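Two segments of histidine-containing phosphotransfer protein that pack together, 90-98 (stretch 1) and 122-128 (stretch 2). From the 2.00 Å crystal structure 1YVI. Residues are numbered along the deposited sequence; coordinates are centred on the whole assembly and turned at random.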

# COMPACT_ATOMS: atom_id res chain seq x y z
N GLY A 90 -6.75 -2.72 1.62
CA GLY A 90 -6.48 -3.09 2.99
C GLY A 90 -5.11 -2.75 3.57
O GLY A 90 -4.75 -3.29 4.61
N ALA A 91 -4.41 -1.78 3.00
CA ALA A 91 -3.09 -1.41 3.47
C ALA A 91 -3.29 -0.43 4.61
O ALA A 91 -3.06 0.78 4.45
CB ALA A 91 -2.31 -0.75 2.34
N GLN A 92 -3.72 -0.92 5.77
CA GLN A 92 -4.26 -0.03 6.80
C GLN A 92 -3.19 0.90 7.38
O GLN A 92 -3.48 2.02 7.81
CB GLN A 92 -4.94 -0.84 7.93
CG GLN A 92 -3.96 -1.58 8.87
CD GLN A 92 -4.68 -2.35 10.00
OE1 GLN A 92 -5.84 -2.12 10.25
NE2 GLN A 92 -3.98 -3.26 10.63
N LYS A 93 -1.95 0.45 7.44
CA LYS A 93 -0.90 1.32 8.07
C LYS A 93 -0.58 2.49 7.14
O LYS A 93 -0.38 3.60 7.58
CB LYS A 93 0.36 0.48 8.39
CG LYS A 93 0.09 -0.59 9.53
CD LYS A 93 1.31 -1.30 9.89
CE LYS A 93 2.19 -0.53 10.89
NZ LYS A 93 3.45 -1.37 11.03
N VAL A 94 -0.52 2.24 5.84
CA VAL A 94 -0.31 3.34 4.90
C VAL A 94 -1.52 4.29 5.08
O VAL A 94 -1.38 5.50 5.16
CB VAL A 94 -0.21 2.82 3.46
CG1 VAL A 94 -0.11 3.96 2.43
CG2 VAL A 94 0.98 1.85 3.33
N LYS A 95 -2.72 3.72 5.13
CA LYS A 95 -3.92 4.53 5.30
C LYS A 95 -3.83 5.42 6.56
O LYS A 95 -4.14 6.61 6.50
CB LYS A 95 -5.19 3.62 5.32
CG LYS A 95 -6.45 4.39 5.56
CD LYS A 95 -7.64 3.50 5.85
CE LYS A 95 -7.54 2.90 7.25
NZ LYS A 95 -8.48 1.75 7.40
N PHE A 96 -3.48 4.85 7.72
CA PHE A 96 -3.47 5.66 8.93
C PHE A 96 -2.42 6.74 8.90
O PHE A 96 -2.67 7.84 9.39
CB PHE A 96 -3.35 4.84 10.21
CG PHE A 96 -4.46 3.87 10.39
CD1 PHE A 96 -5.75 4.28 10.17
CD2 PHE A 96 -4.22 2.56 10.72
CE1 PHE A 96 -6.80 3.37 10.29
CE2 PHE A 96 -5.27 1.68 10.85
CZ PHE A 96 -6.54 2.09 10.63
N THR A 97 -1.29 6.46 8.26
CA THR A 97 -0.21 7.48 8.12
C THR A 97 -0.70 8.65 7.26
O THR A 97 -0.49 9.82 7.60
CB THR A 97 1.03 6.81 7.58
OG1 THR A 97 1.46 5.81 8.53
CG2 THR A 97 2.15 7.84 7.38
N CYS A 98 -1.40 8.33 6.16
CA CYS A 98 -2.04 9.39 5.30
C CYS A 98 -3.03 10.29 6.06
O CYS A 98 -3.13 11.50 5.82
CB CYS A 98 -2.78 8.75 4.09
SG CYS A 98 -1.54 8.07 2.92
N ASN A 122 8.07 4.03 4.61
CA ASN A 122 8.36 2.88 5.54
C ASN A 122 7.22 1.85 5.48
O ASN A 122 7.46 0.66 5.26
CB ASN A 122 8.53 3.38 6.98
CG ASN A 122 9.80 4.23 7.14
OD1 ASN A 122 10.62 4.33 6.22
ND2 ASN A 122 9.95 4.86 8.31
N ASP A 123 5.99 2.33 5.66
CA ASP A 123 4.81 1.43 5.68
C ASP A 123 4.54 0.82 4.30
O ASP A 123 4.18 -0.34 4.21
CB ASP A 123 3.56 2.22 6.14
CG ASP A 123 3.59 2.55 7.67
OD1 ASP A 123 4.16 1.78 8.49
OD2 ASP A 123 3.02 3.57 8.01
N PHE A 124 4.73 1.60 3.23
CA PHE A 124 4.54 1.08 1.88
C PHE A 124 5.57 -0.02 1.58
O PHE A 124 5.24 -1.07 1.00
CB PHE A 124 4.66 2.21 0.84
CG PHE A 124 4.68 1.73 -0.57
CD1 PHE A 124 3.56 1.06 -1.09
CD2 PHE A 124 5.79 1.88 -1.36
CE1 PHE A 124 3.56 0.58 -2.40
CE2 PHE A 124 5.82 1.38 -2.67
CZ PHE A 124 4.70 0.75 -3.18
N TYR A 125 6.84 0.23 1.91
CA TYR A 125 7.87 -0.78 1.60
C TYR A 125 7.74 -2.06 2.42
O TYR A 125 8.12 -3.14 1.92
CB TYR A 125 9.31 -0.18 1.65
CG TYR A 125 9.52 0.65 0.38
CD1 TYR A 125 9.68 0.01 -0.87
CD2 TYR A 125 9.48 2.06 0.42
CE1 TYR A 125 9.84 0.74 -2.07
CE2 TYR A 125 9.63 2.83 -0.83
CZ TYR A 125 9.80 2.15 -2.03
OH TYR A 125 9.94 2.85 -3.21
N ASP A 126 7.29 -1.94 3.68
CA ASP A 126 7.00 -3.15 4.49
C ASP A 126 5.94 -3.97 3.80
O ASP A 126 6.07 -5.18 3.70
CB ASP A 126 6.37 -2.82 5.85
CG ASP A 126 7.39 -2.43 6.92
OD1 ASP A 126 8.61 -2.56 6.67
OD2 ASP A 126 6.94 -1.95 7.98
N LEU A 127 4.85 -3.33 3.40
CA LEU A 127 3.80 -4.13 2.75
C LEU A 127 4.24 -4.57 1.33
O LEU A 127 3.92 -5.69 0.89
CB LEU A 127 2.47 -3.35 2.69
CG LEU A 127 1.24 -4.07 2.17
CD1 LEU A 127 0.88 -5.27 3.06
CD2 LEU A 127 0.07 -3.12 2.24
N ARG A 128 4.92 -3.69 0.59
CA ARG A 128 5.36 -4.08 -0.78
C ARG A 128 6.22 -5.36 -0.74
O ARG A 128 6.15 -6.24 -1.62
CB ARG A 128 6.20 -2.95 -1.43
CG ARG A 128 6.52 -3.31 -2.88
CD ARG A 128 7.22 -2.13 -3.60
NE ARG A 128 7.22 -2.36 -5.06
CZ ARG A 128 8.07 -3.13 -5.74
NH1 ARG A 128 9.04 -3.83 -5.15
NH2 ARG A 128 7.91 -3.22 -7.04
O HOH W 1 4.26 -1.15 8.34

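Two nearly antiparallel helices of the histidine-containing phosphotransfer protein pack together, their axes 8.7 Å apart at closest approach and their N-to-C directions 171° apart; the contact buries 289 Å², both sides summed. Because the two helices run in opposite directions, the start of stretch 1 lies beside the end of stretch 2: Ala 91 CA is 7.4 Å from Leu 127 CA, while Val 94 CA and Asp 123 CA approach to 5.5 Å. Gly 90 closes the preceding helix in a Schellman motif; at its positive phi of 81° a CB would be jammed against the carbonyl O of the residue before, so the backbone itself calls for glycine. Ala 91 follows at the N-cap position, and its carbonyl accepts the first i-to-i+4 bond of the new helix, Lys 95 N to Ala 91 O at 3.0 Å. Its methyl points toward stretch 2 and meets the side chain of Leu 127, with Ala 91 CB and Leu 127 CD2 3.4 Å apart, a tight apolar contact between two buried residues. Gln 92 points away and takes no part. Lys 93 directs its CA-to-CB bond toward the partner helix, but its charge stops short of a salt bridge, Lys 93 NZ lying 4.1 Å from Asp 123 OD1. A water fills the gap: it accepts from Lys 93 NZ at 2.8 Å and donates to Asp 123 OD1 at 2.9 Å and to Asp 126 OD2 at 2.8 Å, so one ammonium group is linked through it to two carboxylates a helical turn apart. Val 94, in the t rotamer, lays CG2 against the partner backbone, 3.8 Å from both Asp 123 C and Phe 124 N; the same methyl is 3.8 Å from Asp 123 CB and 4.5 Å from Phe 124 CB. Phe 124 itself leads its ring away from stretch 1, so Val 94 meets the base of that side chain. Lys 95 and Phe 96 make no contact across the interface. One turn on from Lys 93, Thr 97 points toward stretch 2 and places its hydroxyl 2.8 Å from the carboxylate, Thr 97 OG1 to Asp 123 OD2; Lys 93 O is also near, 3.0 Å from Thr 97 OG1, and which acceptor takes the hydroxyl proton stays open. Asp 123, with 86 Å² covered, is thus the hub of the contact, its OD1 facing the water and its OD2 the threonine. Cys 98 lies out of reach.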